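Local coordinates for protein flavin prenyltransferase UbiX (Methanocaldococcus jannaschii, PDB 6M8V) that binds FMN and probably transfers a dimethylallyl group from dimethylallyl monophosphate to flavin N5 and C6, making the prenyl-FMN cofactor of the decarboxylase UbiD, at residues A[114-119]-A[141-146]; A[1-6]-A[25-30]; A[17-22]-A[162-167]. One frame throughout, in Å; residues are numbered along the deposited sequence.

Interaction 1. Residues A[114-119]-A[141-146]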
# COMPACT_ATOMS: atom_id res chain seq x y z
N LYS A 114 -23.05 16.88 1.02
CA LYS A 114 -22.01 17.51 0.22
C LYS A 114 -21.06 18.32 1.09
O LYS A 114 -21.49 19.14 1.91
CB LYS A 114 -22.65 18.40 -0.85
CG LYS A 114 -21.65 19.19 -1.68
CD LYS A 114 -22.35 19.90 -2.83
CE LYS A 114 -22.87 18.91 -3.86
NZ LYS A 114 -23.58 19.62 -4.96
N LEU A 115 -19.76 18.10 0.91
CA LEU A 115 -18.72 18.79 1.67
C LEU A 115 -17.75 19.44 0.69
O LEU A 115 -17.11 18.75 -0.11
CB LEU A 115 -17.99 17.82 2.60
CG LEU A 115 -16.75 18.32 3.35
CD1 LEU A 115 -17.09 19.52 4.23
CD2 LEU A 115 -16.13 17.20 4.20
N ILE A 116 -17.64 20.76 0.77
CA ILE A 116 -16.72 21.55 -0.04
C ILE A 116 -15.68 22.17 0.88
O ILE A 116 -16.04 22.83 1.87
CB ILE A 116 -17.45 22.66 -0.82
CG1 ILE A 116 -18.55 22.06 -1.71
CG2 ILE A 116 -16.45 23.50 -1.62
CD1 ILE A 116 -19.44 23.12 -2.36
N ILE A 117 -14.41 21.99 0.56
CA ILE A 117 -13.32 22.60 1.32
C ILE A 117 -12.45 23.38 0.36
O ILE A 117 -12.21 22.95 -0.77
CB ILE A 117 -12.49 21.55 2.09
CG1 ILE A 117 -11.85 20.55 1.14
CG2 ILE A 117 -13.36 20.82 3.10
CD1 ILE A 117 -10.76 19.71 1.77
N MET A 118 -11.97 24.54 0.81
CA MET A 118 -11.17 25.45 -0.01
C MET A 118 -9.85 25.74 0.69
O MET A 118 -9.66 26.82 1.27
CB MET A 118 -11.95 26.74 -0.29
CG MET A 118 -13.39 26.46 -0.68
SD MET A 118 -14.23 27.86 -1.43
CE MET A 118 -13.26 28.11 -2.92
N PRO A 119 -8.91 24.80 0.66
CA PRO A 119 -7.63 25.01 1.37
C PRO A 119 -6.81 26.11 0.71
O PRO A 119 -6.58 26.10 -0.50
CB PRO A 119 -6.95 23.64 1.26
CG PRO A 119 -7.54 23.02 0.05
CD PRO A 119 -8.96 23.50 -0.02
N ILE A 141 -15.40 17.68 -2.10
CA ILE A 141 -14.99 18.49 -3.24
C ILE A 141 -13.87 19.41 -2.78
O ILE A 141 -14.10 20.37 -2.04
CB ILE A 141 -16.17 19.28 -3.83
CG1 ILE A 141 -17.23 18.33 -4.39
CG2 ILE A 141 -15.69 20.22 -4.92
CD1 ILE A 141 -18.52 18.29 -3.61
N VAL A 142 -12.64 19.11 -3.19
CA VAL A 142 -11.47 19.83 -2.73
C VAL A 142 -11.21 20.96 -3.72
O VAL A 142 -10.87 20.72 -4.88
CB VAL A 142 -10.25 18.90 -2.60
CG1 VAL A 142 -9.02 19.71 -2.22
CG2 VAL A 142 -10.53 17.82 -1.55
N MET A 143 -11.35 22.19 -3.25
CA MET A 143 -11.47 23.35 -4.12
C MET A 143 -10.66 24.53 -3.58
O MET A 143 -11.23 25.54 -3.15
CB MET A 143 -12.95 23.73 -4.26
CG MET A 143 -13.28 24.46 -5.52
SD MET A 143 -15.05 24.77 -5.57
CE MET A 143 -15.19 25.45 -7.22
N PRO A 144 -9.34 24.44 -3.61
CA PRO A 144 -8.52 25.61 -3.24
C PRO A 144 -8.86 26.79 -4.13
O PRO A 144 -9.11 26.62 -5.33
CB PRO A 144 -7.07 25.13 -3.47
CG PRO A 144 -7.18 23.85 -4.24
CD PRO A 144 -8.51 23.26 -3.93
N PRO A 145 -8.90 28.00 -3.57
CA PRO A 145 -9.28 29.17 -4.38
C PRO A 145 -8.19 29.53 -5.38
O PRO A 145 -7.23 30.24 -5.05
CB PRO A 145 -9.48 30.28 -3.34
CG PRO A 145 -8.60 29.87 -2.18
CD PRO A 145 -8.58 28.35 -2.18
N ILE A 146 -8.32 29.01 -6.60
CA ILE A 146 -7.33 29.21 -7.65
C ILE A 146 -8.02 29.92 -8.81
O ILE A 146 -8.57 29.25 -9.71
CB ILE A 146 -6.70 27.89 -8.08
CG1 ILE A 146 -6.30 27.08 -6.84
CG2 ILE A 146 -5.49 28.14 -8.96
CD1 ILE A 146 -5.71 25.73 -7.14
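Three backbone hydrogen bonds tie strand 114-119 to residues 141-143 in parallel register. Ile141 N gives a nearly straight bond to Leu115 O (2.8 Å), and Ile117 N reaches back to Ile141 O. Met143 N meets Ile117 O at 2.7 Å, approaching almost along the C=O axis; this bond is short but bent at the hydrogen (150°). Ile117 and Ile141 thus each spend both their N-H and their carbonyl on the ladder. Beyond it Met118 CA lies 3.1 Å from Met143 O in a CA-H...O contact, and the Met118 side chain, folded at chi3, curls round that oxygen so that CB and CE both touch it. The proline nitrogens of Pro119, Pro144 and Pro145 carry no hydrogen, and the two chains continue by van der Waals contact.

Apolar contacts lie on both faces. Ile117, with CG1 in the crowded position between backbone N and carbonyl carbon (chi1 60°), runs side by side with Val142, Ile117 CD1 to Val142 CG2 3.8 Å, beneath helix 126-137. On the other face Ile141 CD1 rests obliquely on Lys114 CG (3.8 Å), while Lys114 NZ bonds to Ile170 O and Ile116 packs against helix 156-171. Pro119 and Pro144 cross obliquely, CD to CD 3.9 Å.

Val142 passes backbone hydrogen bonds on to a second subunit, and Ile146 O accepts one from Arg120 NH1 of that subunit. The side chain of Pro119 lies about 7 Å from a bound FMN. With helix 126-137 linking the strands, this is a beta-alpha-beta crossover at the end of this chain's own Rossmann-like sheet.

Interaction 2. Residues A[1-6]-A[25-30]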
# COMPACT_ATOMS: atom_id res chain seq x y z
N MET A 1 -32.53 25.23 0.53
CA MET A 1 -31.20 24.63 0.65
C MET A 1 -30.49 25.15 1.89
O MET A 1 -30.32 26.36 2.06
CB MET A 1 -30.37 24.91 -0.60
CG MET A 1 -28.93 24.43 -0.53
SD MET A 1 -28.12 24.38 -2.15
CE MET A 1 -28.86 22.90 -2.85
N LYS A 2 -30.09 24.24 2.78
CA LYS A 2 -29.42 24.60 4.02
C LYS A 2 -27.91 24.36 3.87
O LYS A 2 -27.47 23.22 3.71
CB LYS A 2 -29.98 23.79 5.19
CG LYS A 2 -29.63 24.34 6.57
CD LYS A 2 -30.15 23.42 7.67
CE LYS A 2 -29.87 23.99 9.05
NZ LYS A 2 -30.37 23.09 10.13
N ILE A 3 -27.14 25.44 3.93
CA ILE A 3 -25.70 25.41 3.68
C ILE A 3 -24.99 25.89 4.94
O ILE A 3 -25.30 26.96 5.47
CB ILE A 3 -25.32 26.27 2.47
CG1 ILE A 3 -26.05 25.78 1.22
CG2 ILE A 3 -23.80 26.25 2.25
CD1 ILE A 3 -25.96 26.72 0.04
N ILE A 4 -24.02 25.10 5.41
CA ILE A 4 -23.18 25.49 6.53
C ILE A 4 -21.91 26.12 5.97
O ILE A 4 -21.15 25.47 5.25
CB ILE A 4 -22.84 24.28 7.42
CG1 ILE A 4 -24.04 23.34 7.55
CG2 ILE A 4 -22.36 24.73 8.79
CD1 ILE A 4 -25.18 23.89 8.37
N VAL A 5 -21.69 27.39 6.29
CA VAL A 5 -20.49 28.11 5.88
C VAL A 5 -19.55 28.18 7.08
O VAL A 5 -19.93 28.69 8.14
CB VAL A 5 -20.81 29.51 5.34
CG1 VAL A 5 -19.53 30.28 5.10
CG2 VAL A 5 -21.62 29.40 4.06
N CYS A 6 -18.34 27.65 6.92
CA CYS A 6 -17.35 27.59 8.00
C CYS A 6 -16.13 28.38 7.58
O CYS A 6 -15.49 28.05 6.57
CB CYS A 6 -16.97 26.14 8.31
SG CYS A 6 -18.36 24.99 8.58
N ASP A 25 -30.20 35.68 0.09
CA ASP A 25 -31.62 35.50 -0.17
C ASP A 25 -31.88 34.29 -1.06
O ASP A 25 -32.95 34.18 -1.66
CB ASP A 25 -32.21 36.77 -0.79
CG ASP A 25 -32.29 37.93 0.21
OD1 ASP A 25 -32.76 37.71 1.35
OD2 ASP A 25 -31.87 39.05 -0.14
N ARG A 26 -30.92 33.36 -1.14
CA ARG A 26 -31.08 32.17 -1.97
C ARG A 26 -30.93 30.86 -1.21
O ARG A 26 -31.12 29.80 -1.81
CB ARG A 26 -30.09 32.20 -3.14
CG ARG A 26 -30.74 32.49 -4.48
CD ARG A 26 -29.70 32.62 -5.59
NE ARG A 26 -28.81 33.75 -5.37
CZ ARG A 26 -27.87 34.14 -6.23
NH1 ARG A 26 -27.69 33.48 -7.37
NH2 ARG A 26 -27.11 35.19 -5.95
N ALA A 27 -30.59 30.89 0.07
CA ALA A 27 -30.41 29.66 0.83
C ALA A 27 -30.44 29.98 2.32
O ALA A 27 -30.10 31.09 2.73
CB ALA A 27 -29.10 28.95 0.47
N GLU A 28 -30.84 28.99 3.11
CA GLU A 28 -30.72 29.07 4.56
C GLU A 28 -29.27 28.80 4.93
O GLU A 28 -28.76 27.69 4.73
CB GLU A 28 -31.66 28.07 5.24
CG GLU A 28 -31.76 28.25 6.75
CD GLU A 28 -32.47 27.10 7.44
OE1 GLU A 28 -32.28 26.92 8.67
OE2 GLU A 28 -33.22 26.37 6.76
N VAL A 29 -28.60 29.81 5.47
CA VAL A 29 -27.17 29.77 5.70
C VAL A 29 -26.91 29.73 7.20
O VAL A 29 -27.35 30.63 7.93
CB VAL A 29 -26.46 30.96 5.04
CG1 VAL A 29 -24.99 30.97 5.41
CG2 VAL A 29 -26.64 30.90 3.53
N ASN A 30 -26.21 28.70 7.65
CA ASN A 30 -25.68 28.64 9.00
C ASN A 30 -24.18 28.93 8.96
O ASN A 30 -23.47 28.41 8.10
CB ASN A 30 -25.94 27.28 9.65
CG ASN A 30 -27.41 27.04 9.92
OD1 ASN A 30 -28.28 27.58 9.23
ND2 ASN A 30 -27.71 26.23 10.93
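Strand 2-6 and residues 27-30 run parallel, stitched by four backbone hydrogen bonds. The first, Glu28 N to Met1 O (2.9 Å), is bent to 131° at the hydrogen, at the start of the pairing. Ile3 then uses both its polar atoms, its N on Glu28 O and its O on Asn30 N, and the row finishes with Val5 N on Asn30 O, short at 2.7 Å and nearly along the C=O axis. CA-H...O contacts from Lys2, Val29 and Ile4 fill in between these bonds.

Polar side chains gather on the face of Lys2, Glu28 and Asn30. Lys2 and Glu28 stretch out side by side, yet Lys2 NZ stays 4.5 Å from Glu28 OE1, too far for a salt bridge; the ammonium is instead weakly bonded to Lys75 O. Extended throughout, Lys2 crosses Asn30 obliquely, its CE 3.6 Å from Asn30 ND2. Asn30 OD1 is buried here and finds no partner in the model.

Van der Waals contacts lie on both faces. Ile4 CD1 rests on the CB methylene of Asn30 (3.7 Å), the two side chains pointing the same way. On the opposite face Ile3 CD1 meets Ala27 CB (3.9 Å), and Val5 CG2 crosses obliquely to Val29 CG1 (4.0 Å).

Helix 13-22 links the two strands and lies over the valine face, with Leu20 touching both Val5 and Val29. Strand 2-7 is flanked on its other edge by strand 78-84, which bonds to Lys2 and Ile4, while strand 58-61 lies beyond strand 28-33 and packs Tyr60 and Asp58 against Asn30.

Interaction 3. Residues A[17-22]-A[162-167]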
# COMPACT_ATOMS: atom_id res chain seq x y z
N LYS A 17 -16.82 36.17 2.79
CA LYS A 17 -17.72 37.32 2.86
C LYS A 17 -18.57 37.42 1.59
O LYS A 17 -19.79 37.55 1.66
CB LYS A 17 -16.92 38.60 3.08
CG LYS A 17 -17.77 39.88 3.15
CD LYS A 17 -16.89 41.12 3.27
CE LYS A 17 -17.70 42.42 3.30
NZ LYS A 17 -18.52 42.61 2.07
N ARG A 18 -17.92 37.32 0.43
CA ARG A 18 -18.66 37.41 -0.83
C ARG A 18 -19.64 36.25 -1.00
O ARG A 18 -20.76 36.45 -1.46
CB ARG A 18 -17.68 37.45 -2.01
CG ARG A 18 -18.35 37.57 -3.38
CD ARG A 18 -19.16 38.86 -3.51
NE ARG A 18 -18.50 40.01 -2.90
CZ ARG A 18 -17.47 40.66 -3.44
NH1 ARG A 18 -16.98 40.28 -4.62
NH2 ARG A 18 -16.93 41.70 -2.81
N LEU A 19 -19.22 35.03 -0.63
CA LEU A 19 -20.14 33.89 -0.72
C LEU A 19 -21.36 34.10 0.16
O LEU A 19 -22.48 33.76 -0.24
CB LEU A 19 -19.41 32.60 -0.34
CG LEU A 19 -20.29 31.35 -0.21
CD1 LEU A 19 -20.88 30.95 -1.56
CD2 LEU A 19 -19.51 30.17 0.40
N LEU A 20 -21.17 34.64 1.36
CA LEU A 20 -22.29 34.83 2.28
C LEU A 20 -23.30 35.83 1.75
O LEU A 20 -24.51 35.67 1.97
CB LEU A 20 -21.78 35.29 3.65
CG LEU A 20 -21.21 34.23 4.59
CD1 LEU A 20 -20.43 34.91 5.69
CD2 LEU A 20 -22.32 33.39 5.18
N GLU A 21 -22.84 36.87 1.04
CA GLU A 21 -23.80 37.86 0.57
C GLU A 21 -24.51 37.42 -0.71
O GLU A 21 -25.70 37.71 -0.87
CB GLU A 21 -23.13 39.22 0.37
CG GLU A 21 -21.81 39.24 -0.37
CD GLU A 21 -21.02 40.51 -0.08
OE1 GLU A 21 -21.07 40.99 1.07
OE2 GLU A 21 -20.37 41.04 -1.01
N VAL A 22 -23.83 36.69 -1.60
CA VAL A 22 -24.55 36.14 -2.75
C VAL A 22 -25.49 35.00 -2.36
O VAL A 22 -26.37 34.65 -3.15
CB VAL A 22 -23.58 35.66 -3.85
CG1 VAL A 22 -22.62 36.78 -4.25
CG2 VAL A 22 -22.83 34.41 -3.41
N PHE A 162 -15.40 35.24 -9.52
CA PHE A 162 -15.15 33.99 -10.23
C PHE A 162 -15.11 32.82 -9.25
O PHE A 162 -15.79 31.80 -9.45
CB PHE A 162 -13.84 34.07 -11.02
CG PHE A 162 -13.46 32.77 -11.69
CD1 PHE A 162 -13.88 32.50 -12.98
CD2 PHE A 162 -12.69 31.83 -11.03
CE1 PHE A 162 -13.55 31.31 -13.60
CE2 PHE A 162 -12.36 30.63 -11.64
CZ PHE A 162 -12.78 30.38 -12.92
N VAL A 163 -14.29 32.94 -8.20
CA VAL A 163 -14.16 31.87 -7.22
C VAL A 163 -15.51 31.55 -6.59
O VAL A 163 -15.90 30.38 -6.47
CB VAL A 163 -13.12 32.25 -6.16
CG1 VAL A 163 -13.07 31.19 -5.05
CG2 VAL A 163 -11.74 32.42 -6.80
N VAL A 164 -16.25 32.58 -6.19
CA VAL A 164 -17.54 32.37 -5.53
C VAL A 164 -18.55 31.78 -6.50
O VAL A 164 -19.33 30.89 -6.14
CB VAL A 164 -18.03 33.69 -4.90
CG1 VAL A 164 -19.47 33.56 -4.43
CG2 VAL A 164 -17.12 34.09 -3.75
N GLY A 165 -18.56 32.25 -7.75
CA GLY A 165 -19.45 31.68 -8.75
C GLY A 165 -19.21 30.19 -8.95
O GLY A 165 -20.16 29.41 -9.09
N ARG A 166 -17.94 29.78 -8.96
CA ARG A 166 -17.62 28.36 -9.09
C ARG A 166 -18.12 27.57 -7.88
O ARG A 166 -18.58 26.44 -8.02
CB ARG A 166 -16.12 28.18 -9.27
CG ARG A 166 -15.58 28.76 -10.56
CD ARG A 166 -16.15 28.03 -11.76
NE ARG A 166 -15.48 26.75 -11.96
CZ ARG A 166 -16.10 25.64 -12.33
NH1 ARG A 166 -17.41 25.65 -12.54
NH2 ARG A 166 -15.41 24.52 -12.49
N VAL A 167 -18.04 28.17 -6.69
CA VAL A 167 -18.59 27.50 -5.50
C VAL A 167 -20.09 27.31 -5.65
O VAL A 167 -20.62 26.23 -5.37
CB VAL A 167 -18.25 28.30 -4.23
CG1 VAL A 167 -19.05 27.77 -3.05
CG2 VAL A 167 -16.76 28.22 -3.95
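Val164 has CG1 anti to its backbone N (chi1 170°) and CG2 anti to its carbonyl carbon, so the two methyls part, Val164 CG1 going to Val22 and Leu19, Val164 CG2 to Arg18. Val164 CG1 meets Val22 CG2 tip to tip at 3.6 Å and also touches Leu19 CA at 3.8 Å. Val164 CG2 abuts the stem of Arg18, 3.7 Å from Arg18 CG, the two side chains crossing at about a right angle. Leu19 CD1 lies against both Val164 CG1 and Val167 CG1, 4.0 Å from the latter.

Past CG the Arg18 chain bends at chi2 (62°) and chi3, so that NE comes to Glu21, one turn further along the same helix. Arg18 NE and Lys17 NZ form salt bridges to Glu21 OE2 (2.9 Å) and Glu21 OE1 (3.2 Å), a three-residue network. Arg18 NH1 also bonds Asn161 OD1, a polar link between the two helices. An alanine in place of Arg18 would remove CG and the guanidinium, with the bonds to Glu21 and Asn161, and would probably loosen the packing around Val164 CG2.

The axes of segments 17-22 and 162-167 approach to 9.6 Å and cross at -53°, close to the angle of one ridges-into-grooves class. Arg166, predicted to bind dimethylallyl phosphate, points elsewhere, to Glu111 of a third subunit. The pairing is that of neighbouring helices on one face of a Rossmann-like alpha-beta-alpha sandwich.

Overall arrangement
Interactions 1 and 2 both join parallel strands of the same sheet, each bridged by its own helix, but their nearest atoms stay about 7 Å apart. Interaction 1, almost wholly buried, is apolar and proline-rich and continues into a second subunit; interaction 2 is partly exposed, mixes charged and amide groups on one face, and meets no other chain. Interaction 3 lies on the sheet rather than in it, and joins the other two: Leu20 packs on Val29 and Val5, while Val167 and Arg166 touch Met118 and Met143. Its buried interface relies on aliphatic side chains, with salt bridges kept to its more exposed side, whereas the strand pairs rest on backbone hydrogen bonds.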